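PDB 4EZI: Alpha/beta hydrolase, which is an uncharacterised putative hydrolase of the alpha/beta-hydrolase fold, possibly a lipase acting on triacylglycerols. Local coordinates for residues K45-K49 against T58-G62; L63-P67 against L151-Y157; G75-H81 against M112-Y118. All coordinates share one frame; numbering follows the deposited sequence. Where two conformers were deposited one is given.

All three contacts belong to one mixed beta sheet and one of the helices packed on it. Interaction 1 pairs strands 41-51 and 57-67 as an antiparallel hairpin. Interaction 2 takes up strand 57-67 where interaction 1 leaves it and packs it against the end of helix 134-154. Interaction 3 pairs strand 74-80 with strand 112-116, the sheet neighbour of 57-67. It is nested inside the chain loop that interaction 2 closes. The centres lie about 12 to 15 Å apart. Backbone bonds from Met115 N to Leu63 O and from Ala65 N to Thr113 O join strands 57-67 and 112-116. There the antiparallel hairpin is attached to the parallel part of the alpha/beta-hydrolase sheet.

Interaction 1 (K45-K49 against T58-G62); sequences KINYK and TIASG
Strands 45-49 and 58-62 run antiparallel, their axes 4.5 Å apart at closest approach and their directions 151° apart, and they share four backbone hydrogen bonds. Ile46 and Gly62 form one hydrogen-bonded pair, with Ile46 N 2.9 Å from Gly62 O. Tyr48 and Ala60 form the next, with Tyr48 N 2.9 Å from Ala60 O. The non-hydrogen-bonded pairs are Asn47 with Ser61 and Lys49 with Ile59.

Tyr48 and Ala60 make the main side-chain contact on one face. The Tyr48 chi1 of 68° tucks CG in over the backbone and brings the ring over the partner strand. Ala60 CB lies over one ring face, 3.6 Å from Tyr48 CZ, as a CH-pi contact. A water joins Tyr48 OH to Ser61 O, 2.8 Å from each, so the phenol is also linked to the partner backbone. Tyr48 OH makes a further, weak hydrogen bond to Ser140 O.

The two strands form a beta hairpin in the N-terminal, antiparallel part of the alpha/beta-hydrolase sheet. Strand 8-17 flanks it beyond 41-51, and Met144 and Ala147 of helix 134-154 pack on Tyr48.

The other face bears Asn47, Lys49, Ile59 and Ser61. Asn47 CB touches Ile59 CG2 at 3.8 Å. In the conformer described, a second water accepts from Asn47 ND2 and donates to Ile59 O. In that conformer Asn47 ND2 also bonds Asp123, which makes a salt bridge with Lys45 and whose backbone N is hydrogen-bonded to Ser61 OG, as is Asp117 OD2. Lys49 and Ile59 run alongside each other, with Lys49 CG 3.9 Å from Ile59 CD1. Ser61 CB approaches Asn47 ND2 to 3.7 Å.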
loop_
_atom_site.group_PDB
_atom_site.type_symbol
_atom_site.label_atom_id
_atom_site.label_comp_id
_atom_site.label_asym_id
_atom_site.label_seq_id
_atom_site.Cartn_x
_atom_site.Cartn_y
_atom_site.Cartn_z
ATOM N N LYS A 45 15.007 6.225 9.556
ATOM C CA LYS A 45 14.997 5.359 8.375
ATOM C C LYS A 45 15.706 4.068 8.744
ATOM O O LYS A 45 16.825 4.110 9.299
ATOM C CB LYS A 45 15.706 6.040 7.184
ATOM C CG LYS A 45 15.956 5.114 6.000
ATOM C CD LYS A 45 16.344 5.898 4.730
ATOM C CE LYS A 45 17.725 6.405 4.753
ATOM N NZ LYS A 45 18.578 5.244 4.656
ATOM N N ILE A 46 15.059 2.940 8.464
ATOM C CA ILE A 46 15.636 1.656 8.789
ATOM C C ILE A 46 15.854 0.821 7.535
ATOM O O ILE A 46 15.186 0.992 6.525
ATOM C CB ILE A 46 14.788 0.874 9.838
ATOM C CG1 ILE A 46 13.482 0.292 9.258
ATOM C CG2 ILE A 46 14.463 1.738 11.061
ATOM C CD1 ILE A 46 12.718 -0.590 10.293
ATOM N N ASN A 47 16.791 -0.113 7.665
ATOM C CA ASN A 47 17.024 -1.158 6.696
ATOM C C ASN A 47 16.852 -2.503 7.375
ATOM O O ASN A 47 17.259 -2.673 8.547
ATOM C CB ASN A 47 18.402 -1.026 6.072
ATOM C CG ASN A 47 18.659 0.356 5.549
ATOM O OD1 ASN A 47 19.202 1.216 6.251
ATOM N ND2 ASN A 47 18.267 0.592 4.304
ATOM N N TYR A 48 16.255 -3.451 6.668
ATOM C CA TYR A 48 15.878 -4.717 7.267
ATOM C C TYR A 48 15.945 -5.848 6.252
ATOM O O TYR A 48 15.840 -5.653 5.035
ATOM C CB TYR A 48 14.479 -4.611 7.897
ATOM C CG TYR A 48 13.367 -4.433 6.889
ATOM C CD1 TYR A 48 13.059 -3.177 6.361
ATOM C CD2 TYR A 48 12.636 -5.535 6.422
ATOM C CE1 TYR A 48 12.049 -3.017 5.446
ATOM C CE2 TYR A 48 11.632 -5.377 5.489
ATOM C CZ TYR A 48 11.310 -4.118 5.022
ATOM O OH TYR A 48 10.308 -3.938 4.089
ATOM N N LYS A 49 16.072 -7.057 6.783
ATOM C CA LYS A 49 16.142 -8.286 5.981
ATOM C C LYS A 49 14.763 -8.767 5.571
ATOM O O LYS A 49 13.855 -8.868 6.392
ATOM C CB LYS A 49 16.788 -9.416 6.782
ATOM C CG LYS A 49 18.193 -9.148 7.191
ATOM C CD LYS A 49 18.752 -10.330 7.990
ATOM C CE LYS A 49 20.209 -10.108 8.308
ATOM N NZ LYS A 49 20.739 -11.271 9.078
ATOM N N THR A 58 17.243 -10.014 0.670
ATOM C CA THR A 58 17.406 -8.658 0.159
ATOM C C THR A 58 17.178 -7.682 1.315
ATOM O O THR A 58 16.440 -8.012 2.241
ATOM C CB THR A 58 16.447 -8.407 -1.030
ATOM O OG1 THR A 58 16.783 -7.175 -1.664
ATOM C CG2 THR A 58 14.994 -8.384 -0.604
ATOM N N ILE A 59 17.847 -6.534 1.264
ATOM C CA ILE A 59 17.785 -5.554 2.355
ATOM C C ILE A 59 16.913 -4.391 1.886
ATOM O O ILE A 59 17.243 -3.695 0.934
ATOM C CB ILE A 59 19.200 -5.057 2.798
ATOM C CG1 ILE A 59 20.103 -6.230 3.172
ATOM C CG2 ILE A 59 19.058 -4.059 3.927
ATOM C CD1 ILE A 59 19.573 -7.168 4.190
ATOM N N ALA A 60 15.786 -4.212 2.558
ATOM C CA ALA A 60 14.791 -3.216 2.189
ATOM C C ALA A 60 14.766 -2.079 3.220
ATOM O O ALA A 60 15.416 -2.163 4.256
ATOM C CB ALA A 60 13.408 -3.903 2.071
ATOM N N SER A 61 14.039 -1.008 2.904
ATOM C CA SER A 61 14.025 0.197 3.735
ATOM C C SER A 61 12.618 0.664 4.065
ATOM O O SER A 61 11.648 0.259 3.411
ATOM C CB SER A 61 14.833 1.307 3.043
ATOM O OG SER A 61 14.388 1.574 1.717
ATOM N N GLY A 62 12.499 1.548 5.041
ATOM C CA GLY A 62 11.255 2.191 5.374
ATOM C C GLY A 62 11.447 3.188 6.487
ATOM O O GLY A 62 12.590 3.405 6.950
HETATM O O HOH W 1 17.912 -1.089 1.979
HETATM O O HOH W 2 10.470 -1.965 2.145
#

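Interaction 2 (L63-P67 against L151-Y157); sequences LVAMP and LANRLHY
The Tyr157 ring has Met66, a selenomethionine, over one face and the carbonyl oxygen of Pro67 at its edge, in the ring plane. Met66 CB stands 3.7 Å above the plane, nearer the rim than the centre, and makes a CH-pi contact. Met66 SE lies over the same face, 4.3 Å from the ring centroid and 18° off the ring normal. This is a Met-aromatic contact, here with selenium in place of sulfur. Met66 and Tyr157 run antiparallel, with Met66 CB near the CZ end of the ring and SE near CG.

At the edge, Tyr157 OH donates to Pro67 O over 2.7 Å. The donor lies in the carbonyl plane, on a lone pair. The ring is thus held at its hydroxyl end as well as across a face. Pro67 CD packs within 3.2 Å of Tyr157 OH, a contact without a bond, and the two side chains cross at about a right angle.

Beyond CG the Met66 chain is extended (chi2 171°, chi3 179°), which carries its methyl past the tyrosine to the helix. Met66 CE touches Leu151 CD2 at 3.6 Å and also meets Ala152. Leu155 CD1 approaches Met66 SE to 4.0 Å. Two residues earlier in the strand, Val64 CB packs on Leu151 CD2. Met112 of strand 112-116 also touches Met66 and Tyr157.

The helix ends in a Schellman motif: His156 has positive phi, and two bonds run back into the last turn, including Tyr157 N to Ala152 O. The exit from the helix leads directly to Tyr157 beside the strand. The whole is helix-on-sheet packing of the alpha/beta-hydrolase fold, joining the end of helix 134-154 to strand 57-67.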
loop_
_atom_site.group_PDB
_atom_site.type_symbol
_atom_site.label_atom_id
_atom_site.label_comp_id
_atom_site.label_asym_id
_atom_site.label_seq_id
_atom_site.Cartn_x
_atom_site.Cartn_y
_atom_site.Cartn_z
ATOM N N LEU A 63 10.356 3.827 6.891
ATOM C CA LEU A 63 10.333 4.866 7.898
ATOM C C LEU A 63 9.640 4.382 9.160
ATOM O O LEU A 63 8.595 3.734 9.098
ATOM C CB LEU A 63 9.558 6.068 7.368
ATOM C CG LEU A 63 9.672 7.369 8.175
ATOM C CD1 LEU A 63 11.080 7.974 8.079
ATOM C CD2 LEU A 63 8.636 8.367 7.706
ATOM N N VAL A 64 10.201 4.757 10.312
ATOM C CA VAL A 64 9.535 4.599 11.598
ATOM C C VAL A 64 9.462 5.967 12.278
ATOM O O VAL A 64 10.458 6.683 12.369
ATOM C CB VAL A 64 10.272 3.615 12.532
ATOM C CG1 VAL A 64 9.522 3.468 13.848
ATOM C CG2 VAL A 64 10.462 2.279 11.840
ATOM N N ALA A 65 8.283 6.345 12.753
ATOM C CA ALA A 65 8.049 7.619 13.420
ATOM C C ALA A 65 7.443 7.370 14.788
ATOM O O ALA A 65 6.421 6.702 14.900
ATOM C CB ALA A 65 7.125 8.490 12.591
HETATM N N MSE A 66 8.109 7.884 15.825
HETATM C CA MSE A 66 7.774 7.620 17.222
HETATM C C MSE A 66 7.328 8.914 17.910
HETATM O O MSE A 66 8.147 9.825 18.090
HETATM C CB MSE A 66 8.992 7.052 17.976
HETATM C CG MSE A 66 9.385 5.672 17.507
HETATM SE SE MSE A 66 11.088 5.106 18.274
HETATM C CE MSE A 66 11.234 3.327 17.500
ATOM N N PRO A 67 6.060 8.979 18.350
ATOM C CA PRO A 67 5.646 10.103 19.204
ATOM C C PRO A 67 6.558 10.257 20.420
ATOM O O PRO A 67 6.868 9.290 21.111
ATOM C CB PRO A 67 4.226 9.715 19.618
ATOM C CG PRO A 67 3.713 8.859 18.506
ATOM C CD PRO A 67 4.921 8.100 18.019
ATOM N N LEU A 151 13.541 -2.063 16.614
ATOM C CA LEU A 151 14.023 -0.698 16.895
ATOM C C LEU A 151 13.440 -0.163 18.186
ATOM O O LEU A 151 14.182 0.364 19.040
ATOM C CB LEU A 151 13.714 0.223 15.712
ATOM C CG LEU A 151 14.117 1.681 15.915
ATOM C CD1 LEU A 151 15.635 1.827 16.015
ATOM C CD2 LEU A 151 13.510 2.543 14.790
ATOM N N ALA A 152 12.136 -0.309 18.355
ATOM C CA ALA A 152 11.512 0.188 19.581
ATOM C C ALA A 152 12.108 -0.502 20.805
ATOM O O ALA A 152 12.375 0.170 21.812
ATOM C CB ALA A 152 9.982 0.009 19.515
ATOM N N ASN A 153 12.400 -1.804 20.717
ATOM C CA ASN A 153 13.022 -2.520 21.857
ATOM C C ASN A 153 14.412 -1.962 22.143
ATOM O O ASN A 153 14.780 -1.746 23.298
ATOM C CB ASN A 153 13.071 -4.015 21.596
ATOM C CG ASN A 153 13.667 -4.795 22.762
ATOM O OD1 ASN A 153 13.419 -4.483 23.931
ATOM N ND2 ASN A 153 14.447 -5.823 22.444
ATOM N N ARG A 154 15.190 -1.746 21.094
ATOM C CA ARG A 154 16.541 -1.207 21.259
ATOM C C ARG A 154 16.540 0.186 21.878
ATOM O O ARG A 154 17.481 0.553 22.585
ATOM C CB ARG A 154 17.270 -1.188 19.926
ATOM C CG ARG A 154 17.667 -2.579 19.460
ATOM C CD ARG A 154 18.046 -2.563 18.019
ATOM N NE ARG A 154 18.524 -3.852 17.502
ATOM C CZ ARG A 154 19.794 -4.257 17.459
ATOM N NH1 ARG A 154 20.773 -3.507 17.955
ATOM N NH2 ARG A 154 20.084 -5.437 16.927
ATOM N N LEU A 155 15.500 0.964 21.620
ATOM C CA LEU A 155 15.385 2.326 22.125
ATOM C C LEU A 155 14.586 2.441 23.418
ATOM O O LEU A 155 14.363 3.547 23.890
ATOM C CB LEU A 155 14.788 3.247 21.042
ATOM C CG LEU A 155 15.676 3.431 19.817
ATOM C CD1 LEU A 155 14.964 4.271 18.771
ATOM C CD2 LEU A 155 16.986 4.113 20.241
ATOM N N HIS A 156 14.167 1.309 23.978
ATOM C CA HIS A 156 13.353 1.256 25.194
ATOM C C HIS A 156 12.075 2.064 25.035
ATOM O O HIS A 156 11.636 2.756 25.967
ATOM C CB HIS A 156 14.107 1.771 26.434
ATOM C CG HIS A 156 15.270 0.938 26.846
ATOM N ND1 HIS A 156 15.699 0.887 28.157
ATOM C CD2 HIS A 156 16.113 0.143 26.148
ATOM C CE1 HIS A 156 16.752 0.097 28.241
ATOM N NE2 HIS A 156 17.031 -0.364 27.040
ATOM N N TYR A 157 11.455 1.973 23.867
ATOM C CA TYR A 157 10.227 2.711 23.579
ATOM C C TYR A 157 9.102 1.745 23.824
ATOM O O TYR A 157 8.949 0.825 23.069
ATOM C CB TYR A 157 10.244 3.153 22.118
ATOM C CG TYR A 157 9.145 4.121 21.738
ATOM C CD1 TYR A 157 9.224 5.449 22.102
ATOM C CD2 TYR A 157 8.017 3.682 21.056
ATOM C CE1 TYR A 157 8.247 6.344 21.746
ATOM C CE2 TYR A 157 7.036 4.565 20.707
ATOM C CZ TYR A 157 7.144 5.897 21.055
ATOM O OH TYR A 157 6.135 6.759 20.698
#

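Interaction 3 (G75-H81 against M112-Y118); sequences GIISYQH and MTVMPDY
Backbone hydrogen bonds join Gly75-Tyr79 to Met112-Val114 in parallel register. Met112 N donates to Gly75 O, Ile77 N to Met112 O, Val114 N to Ile77 O and Tyr79 N to Val114 O. Where the strands end, a water bridges them: it donates to Tyr79 O and Pro116 O and accepts from His81 N.

Side chains pack on both faces. Ile76 lies alongside Met112, a selenomethionine, with Ile76 CD1 3.8 Å from Met112 CE. Ile76 CG2 also meets Val114 CG2. On the other face the Ile77 CG2 methyl packs against the Thr113 side chain, whose OG1 is hydrogen-bonded to Tyr111 O. Selenomethionine Met115 bends at chi3 (72°), and its CE reaches Tyr79 CD1 at 3.7 Å.

Polar side-chain bonds gather toward the C-terminal ends of the strands. His81 NE2 donates to Asp117 O over 2.7 Å. The acceptor is in the imidazole plane, but the donor stands above the carbonyl plane. Tyr118 OH gives a 2.7 Å bond to His81 O, on a lone pair, and is also bonded to Ser174. Ser78 OG donates to Gln80 OE1. Gln80 NE2 donates to Ser78 O and is also hydrogen-bonded to Thr175 OG1, so both ends of the amide are held.

The aromatic pair is His81 and Tyr118. Their rings meet obliquely, planes 37° apart, with Tyr118 CE2 3.3 Å above the imidazole plane.

Strand 74-80, helix 99-108 and strand 112-116 form a beta-alpha-beta unit. Tyr118 also touches the residues of a probable nucleophile elbow around Ser169, so the C-terminal ends of these strands adjoin the likely active site of an alpha/beta hydrolase.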
loop_
_atom_site.group_PDB
_atom_site.type_symbol
_atom_site.label_atom_id
_atom_site.label_comp_id
_atom_site.label_asym_id
_atom_site.label_seq_id
_atom_site.Cartn_x
_atom_site.Cartn_y
_atom_site.Cartn_z
ATOM N N GLY A 75 0.269 2.443 20.513
ATOM C CA GLY A 75 -0.055 1.421 19.514
ATOM C C GLY A 75 0.772 1.626 18.259
ATOM O O GLY A 75 1.337 2.706 18.039
ATOM N N ILE A 76 0.835 0.595 17.412
ATOM C CA ILE A 76 1.544 0.663 16.133
ATOM C C ILE A 76 0.562 0.666 14.985
ATOM O O ILE A 76 -0.355 -0.132 14.973
ATOM C CB ILE A 76 2.504 -0.542 15.958
ATOM C CG1 ILE A 76 3.579 -0.520 17.043
ATOM C CG2 ILE A 76 3.162 -0.570 14.594
ATOM C CD1 ILE A 76 4.496 -1.742 17.023
ATOM N N ILE A 77 0.787 1.559 14.022
ATOM C CA ILE A 77 0.059 1.518 12.760
ATOM C C ILE A 77 1.068 1.264 11.645
ATOM O O ILE A 77 2.092 1.956 11.554
ATOM C CB ILE A 77 -0.794 2.782 12.547
ATOM C CG1 ILE A 77 -1.758 2.650 11.348
ATOM C CG2 ILE A 77 0.037 4.056 12.484
ATOM C CD1 ILE A 77 -1.206 3.053 10.017
ATOM N N SER A 78 0.808 0.223 10.849
ATOM C CA SER A 78 1.622 -0.077 9.676
ATOM C C SER A 78 0.848 0.457 8.490
ATOM O O SER A 78 -0.249 -0.023 8.212
ATOM C CB SER A 78 1.863 -1.596 9.563
ATOM O OG SER A 78 2.703 -1.931 8.482
ATOM N N TYR A 79 1.420 1.436 7.803
ATOM C CA TYR A 79 0.796 2.097 6.688
ATOM C C TYR A 79 1.556 1.759 5.391
ATOM O O TYR A 79 2.740 2.078 5.273
ATOM C CB TYR A 79 0.738 3.634 6.871
ATOM C CG TYR A 79 -0.048 4.260 5.754
ATOM C CD1 TYR A 79 0.571 4.641 4.559
ATOM C CD2 TYR A 79 -1.419 4.367 5.844
ATOM C CE1 TYR A 79 -0.166 5.165 3.522
ATOM C CE2 TYR A 79 -2.186 4.847 4.800
ATOM C CZ TYR A 79 -1.558 5.237 3.635
ATOM O OH TYR A 79 -2.312 5.729 2.591
ATOM N N GLN A 80 0.812 1.192 4.442
ATOM C CA GLN A 80 1.334 0.721 3.164
ATOM C C GLN A 80 0.948 1.710 2.064
ATOM O O GLN A 80 -0.230 1.895 1.741
ATOM C CB GLN A 80 0.747 -0.647 2.887
ATOM C CG GLN A 80 1.319 -1.778 3.720
ATOM C CD GLN A 80 1.111 -1.621 5.207
ATOM O OE1 GLN A 80 2.083 -1.452 5.934
ATOM N NE2 GLN A 80 -0.140 -1.705 5.671
ATOM N N HIS A 81 1.950 2.335 1.470
ATOM C CA HIS A 81 1.742 3.401 0.491
ATOM C C HIS A 81 1.199 2.923 -0.849
ATOM O O HIS A 81 1.292 1.746 -1.202
ATOM C CB HIS A 81 3.030 4.225 0.299
ATOM C CG HIS A 81 4.132 3.499 -0.409
ATOM N ND1 HIS A 81 4.118 3.288 -1.774
ATOM C CD2 HIS A 81 5.326 3.043 0.028
ATOM C CE1 HIS A 81 5.228 2.664 -2.134
ATOM N NE2 HIS A 81 5.992 2.527 -1.062
HETATM N N MSE A 112 2.824 4.898 16.892
HETATM C CA MSE A 112 4.089 4.638 16.241
HETATM C C MSE A 112 3.809 4.221 14.813
HETATM O O MSE A 112 3.128 3.218 14.599
HETATM C CB MSE A 112 4.887 3.583 16.997
HETATM C CG MSE A 112 6.227 3.279 16.292
HETATM SE SE MSE A 112 7.376 2.114 17.327
HETATM C CE MSE A 112 7.385 0.589 16.198
ATOM N N THR A 113 4.257 5.027 13.850
ATOM C CA THR A 113 3.850 4.917 12.461
ATOM C C THR A 113 4.990 4.260 11.686
ATOM O O THR A 113 6.126 4.754 11.670
ATOM C CB THR A 113 3.429 6.308 11.930
ATOM O OG1 THR A 113 2.371 6.816 12.755
ATOM C CG2 THR A 113 2.980 6.251 10.494
ATOM N N VAL A 114 4.692 3.118 11.070
ATOM C CA VAL A 114 5.662 2.237 10.427
ATOM C C VAL A 114 5.278 2.158 8.960
ATOM O O VAL A 114 4.164 1.792 8.646
ATOM C CB VAL A 114 5.631 0.848 11.082
ATOM C CG1 VAL A 114 6.528 -0.122 10.384
ATOM C CG2 VAL A 114 6.000 0.967 12.583
HETATM N N MSE A 115 6.205 2.515 8.063
HETATM C CA MSE A 115 5.892 2.702 6.654
HETATM C C MSE A 115 6.957 2.043 5.789
HETATM O O MSE A 115 8.041 2.605 5.597
HETATM C CB MSE A 115 5.790 4.194 6.326
HETATM C CG MSE A 115 4.834 4.935 7.223
HETATM SE SE MSE A 115 4.645 6.801 6.740
HETATM C CE MSE A 115 3.635 6.568 5.144
ATOM N N PRO A 116 6.668 0.863 5.235
ATOM C CA PRO A 116 7.655 0.234 4.346
ATOM C C PRO A 116 7.792 1.008 3.031
ATOM O O PRO A 116 6.801 1.530 2.519
ATOM C CB PRO A 116 7.076 -1.150 4.074
ATOM C CG PRO A 116 5.587 -0.974 4.269
ATOM C CD PRO A 116 5.466 0.015 5.399
ATOM N N ASP A 117 8.982 0.992 2.438
ATOM C CA ASP A 117 9.149 1.538 1.100
ATOM C C ASP A 117 8.681 0.604 -0.004
ATOM O O ASP A 117 8.291 1.062 -1.077
ATOM C CB ASP A 117 10.619 1.913 0.820
ATOM C CG ASP A 117 11.124 3.075 1.629
ATOM O OD1 ASP A 117 10.324 3.866 2.171
ATOM O OD2 ASP A 117 12.364 3.225 1.694
ATOM N N TYR A 118 8.781 -0.693 0.261
ATOM C CA TYR A 118 8.595 -1.828 -0.673
ATOM C C TYR A 118 9.903 -2.155 -1.410
ATOM O O TYR A 118 10.812 -1.338 -1.543
ATOM C CB TYR A 118 7.516 -1.634 -1.732
ATOM C CG TYR A 118 6.124 -1.336 -1.268
ATOM C CD1 TYR A 118 5.606 -1.826 -0.094
ATOM C CD2 TYR A 118 5.286 -0.605 -2.088
ATOM C CE1 TYR A 118 4.294 -1.555 0.278
ATOM C CE2 TYR A 118 3.978 -0.361 -1.737
ATOM C CZ TYR A 118 3.465 -0.827 -0.543
ATOM O OH TYR A 118 2.141 -0.595 -0.201
HETATM O O HOH W 3 4.349 2.570 3.091
#